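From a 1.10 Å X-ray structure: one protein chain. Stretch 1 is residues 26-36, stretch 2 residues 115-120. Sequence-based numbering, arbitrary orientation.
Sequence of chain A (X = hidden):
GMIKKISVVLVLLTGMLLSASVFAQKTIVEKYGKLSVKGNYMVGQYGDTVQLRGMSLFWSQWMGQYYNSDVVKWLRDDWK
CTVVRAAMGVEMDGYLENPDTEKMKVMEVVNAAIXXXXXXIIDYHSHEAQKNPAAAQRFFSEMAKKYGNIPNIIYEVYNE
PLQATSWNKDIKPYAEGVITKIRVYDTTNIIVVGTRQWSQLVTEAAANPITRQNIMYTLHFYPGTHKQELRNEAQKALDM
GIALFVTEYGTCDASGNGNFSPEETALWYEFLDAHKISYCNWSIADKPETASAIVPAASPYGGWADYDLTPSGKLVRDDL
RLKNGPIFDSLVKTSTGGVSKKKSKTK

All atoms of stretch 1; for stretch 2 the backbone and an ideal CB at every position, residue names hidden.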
# COMPACT_ATOMS: atom_id res chain seq x y z
N LYS A 26 -8.91 14.79 17.85
CA LYS A 26 -7.67 14.15 17.38
C LYS A 26 -7.91 13.18 16.22
O LYS A 26 -8.84 12.38 16.27
CB LYS A 26 -7.05 13.35 18.52
CG LYS A 26 -6.04 14.08 19.36
CD LYS A 26 -5.62 13.23 20.55
CE LYS A 26 -4.61 12.17 20.14
NZ LYS A 26 -4.43 11.14 21.21
N THR A 27 -7.03 13.22 15.20
CA THR A 27 -7.04 12.34 14.04
C THR A 27 -6.14 11.13 14.29
O THR A 27 -5.39 11.07 15.26
CB THR A 27 -6.46 13.09 12.84
OG1 THR A 27 -5.10 13.41 13.13
CG2 THR A 27 -7.25 14.36 12.52
N ILE A 28 -6.22 10.17 13.37
CA ILE A 28 -5.39 8.97 13.45
C ILE A 28 -3.92 9.35 13.43
O ILE A 28 -3.11 8.78 14.19
CB ILE A 28 -5.73 8.03 12.28
CG1 ILE A 28 -7.17 7.51 12.36
CG2 ILE A 28 -4.71 6.90 12.18
CD1 ILE A 28 -7.45 6.59 13.53
N VAL A 29 -3.53 10.26 12.54
CA VAL A 29 -2.13 10.64 12.43
C VAL A 29 -1.69 11.43 13.67
O VAL A 29 -0.54 11.32 14.10
CB VAL A 29 -1.91 11.38 11.10
CG1 VAL A 29 -0.53 11.98 11.01
CG2 VAL A 29 -2.12 10.41 9.93
N GLU A 30 -2.59 12.20 14.28
CA GLU A 30 -2.24 12.83 15.55
C GLU A 30 -2.06 11.79 16.66
O GLU A 30 -1.20 11.95 17.53
CB GLU A 30 -3.29 13.88 15.94
CG GLU A 30 -3.17 15.13 15.11
CD GLU A 30 -4.32 16.10 15.29
OE1 GLU A 30 -5.33 15.74 15.92
OE2 GLU A 30 -4.21 17.24 14.80
N LYS A 31 -2.86 10.72 16.63
CA LYS A 31 -2.74 9.66 17.63
C LYS A 31 -1.39 8.97 17.57
O LYS A 31 -0.71 8.81 18.59
CB LYS A 31 -3.88 8.65 17.46
CG LYS A 31 -3.84 7.49 18.46
CD LYS A 31 -4.90 6.43 18.13
CE LYS A 31 -4.86 5.25 19.08
NZ LYS A 31 -5.28 5.59 20.46
N TYR A 32 -0.99 8.50 16.39
CA TYR A 32 0.22 7.68 16.28
C TYR A 32 1.47 8.49 15.92
O TYR A 32 2.58 8.08 16.29
CB TYR A 32 0.02 6.58 15.24
CG TYR A 32 -0.97 5.49 15.61
CD1 TYR A 32 -0.97 4.90 16.86
CD2 TYR A 32 -1.88 5.03 14.67
CE1 TYR A 32 -1.86 3.87 17.17
CE2 TYR A 32 -2.77 4.03 14.97
CZ TYR A 32 -2.76 3.44 16.20
OH TYR A 32 -3.67 2.42 16.44
N GLY A 33 1.31 9.59 15.19
CA GLY A 33 2.42 10.45 14.84
C GLY A 33 3.35 9.87 13.78
O GLY A 33 2.95 9.08 12.91
N LYS A 34 4.60 10.30 13.84
CA LYS A 34 5.61 9.82 12.90
C LYS A 34 5.84 8.33 13.09
O LYS A 34 5.96 7.84 14.21
CB LYS A 34 6.93 10.55 13.17
CG LYS A 34 6.93 12.02 12.82
CD LYS A 34 8.26 12.67 13.22
CE LYS A 34 8.40 14.09 12.74
NZ LYS A 34 9.71 14.63 13.16
N LEU A 35 5.93 7.62 11.97
CA LEU A 35 6.14 6.18 11.95
C LEU A 35 7.60 5.85 11.69
O LEU A 35 8.33 6.57 11.00
CB LEU A 35 5.28 5.54 10.86
CG LEU A 35 3.79 5.84 10.97
CD1 LEU A 35 3.06 5.18 9.79
CD2 LEU A 35 3.19 5.37 12.28
N SER A 36 8.02 4.71 12.23
CA SER A 36 9.37 4.21 12.02
C SER A 36 9.33 2.69 12.13
O SER A 36 8.28 2.09 12.35
CB SER A 36 10.35 4.85 13.01
OG SER A 36 9.94 4.57 14.32
N UNK A 115 -5.33 16.38 4.95
CA UNK A 115 -6.46 17.14 5.47
C UNK A 115 -7.32 16.31 6.41
O UNK A 115 -7.87 16.82 7.39
CB UNK A 115 -7.31 17.67 4.32
N UNK A 116 -7.47 15.02 6.12
CA UNK A 116 -8.36 14.15 6.89
C UNK A 116 -7.63 13.38 7.98
O UNK A 116 -8.28 12.65 8.75
CB UNK A 116 -9.06 13.16 5.95
N UNK A 117 -6.32 13.55 8.10
CA UNK A 117 -5.58 12.94 9.19
C UNK A 117 -5.39 11.44 9.13
O UNK A 117 -5.35 10.81 10.19
CB UNK A 117 -6.28 13.28 10.51
N UNK A 118 -5.24 10.86 7.94
CA UNK A 118 -4.90 9.45 7.80
C UNK A 118 -3.58 9.33 7.04
O UNK A 118 -3.09 10.28 6.44
CB UNK A 118 -6.01 8.69 7.08
N UNK A 119 -3.00 8.13 7.08
CA UNK A 119 -1.75 7.87 6.39
C UNK A 119 -2.01 7.62 4.91
O UNK A 119 -3.13 7.27 4.50
CB UNK A 119 -1.03 6.68 7.02
N UNK A 120 -0.98 7.81 4.09
CA UNK A 120 -1.11 7.67 2.64
C UNK A 120 0.16 7.05 2.08
O UNK A 120 1.27 7.48 2.42
CB UNK A 120 -1.39 9.02 1.98

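Position 115 lies in a helix that begins earlier in the chain. Its ideal CB has nothing of stretch 1 within 5.5 Å, so stretch 1 sets no preference and many side chains would suit. The residue is Ala115, and it makes no contact with stretch 1.

Position 116 points its CA-to-CB bond away from stretch 1. A long polar chain would fit as well as a short one. The residue is Lys116. Its side chain touches nothing of stretch 1. Its contact is through the backbone, with Lys116 O 4.3 Å from Thr27 CG2.

Position 117 is more restricted. Phi is +71° and psi 35°, which by itself favours glycine. The CA-to-CB direction runs straight into stretch 1, and the ideal CB would sit 2.3 Å from Thr27 CB, a clash. Glycine is called for. The residue is Gly117. It closes the preceding helix in a Schellman motif, and its CA comes within 5.1 Å of Thr27 CA. This close approach lets Gly117 O accept a hydrogen bond from Val29 N at 3.0 Å. Val29 is in the first turn of its helix. Water 1 adds a bridge, accepting from Ile28 N at 3.0 Å and donating to Gly117 O at 3.1 Å.

Position 118 turns its CB away from stretch 1. The ideal CB is 5.1 Å from Val29 CG2, and the extended backbone (-120°/166°) would suit a beta-branched or other apolar residue, though stretch 1 alone does not decide. The residue is Ile118. Its closest contact is through the backbone, Ile118 C to Val29 CG2 at 3.4 Å.

Position 119 sends its CB sideways, at the mouth of a gap between Val29 and Leu35. Beyond it lies the carbonyl of Gly33. Phe or a long aliphatic chain could fill the gap; Tyr could also reach the carbonyl with a donor. The residue is Tyr119, with chi1 in m. Its ring is held between two CH-pi contacts on opposite faces: Val29 CG2 is 3.6 Å from the ring centroid of Tyr119, and Leu35 CD1 is 3.9 Å from that centroid. Tyr119 OH donates to Gly33 O at 2.7 Å. Tyr32 CB packs 3.3 Å from Tyr119 OH, near the ring plane.

Position 120 is in a strand, beyond the reach of stretch 1. Many residues would suit. The residue is Val120.

Stretch 2 (115-120) AKGIYV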
# COMPACT_ATOMS: atom_id res chain seq x y z
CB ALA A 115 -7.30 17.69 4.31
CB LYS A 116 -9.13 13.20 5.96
CG LYS A 116 -10.06 13.92 4.98
CD LYS A 116 -11.12 14.80 5.65
CE LYS A 116 -11.46 16.02 4.79
NZ LYS A 116 -11.47 15.75 3.33
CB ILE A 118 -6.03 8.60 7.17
CG1 ILE A 118 -6.30 8.98 5.71
CG2 ILE A 118 -7.30 8.72 8.01
CD1 ILE A 118 -7.19 7.99 4.98
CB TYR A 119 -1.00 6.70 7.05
CG TYR A 119 -0.56 7.03 8.47
CD1 TYR A 119 0.62 7.72 8.71
CD2 TYR A 119 -1.35 6.69 9.57
CE1 TYR A 119 1.01 8.07 9.99
CE2 TYR A 119 -0.97 7.03 10.85
CZ TYR A 119 0.19 7.72 11.06
OH TYR A 119 0.51 8.06 12.37
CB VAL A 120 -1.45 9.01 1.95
CG1 VAL A 120 -0.43 10.08 2.25
CG2 VAL A 120 -1.62 8.81 0.44
O HOH W 1 -8.31 10.70 11.24
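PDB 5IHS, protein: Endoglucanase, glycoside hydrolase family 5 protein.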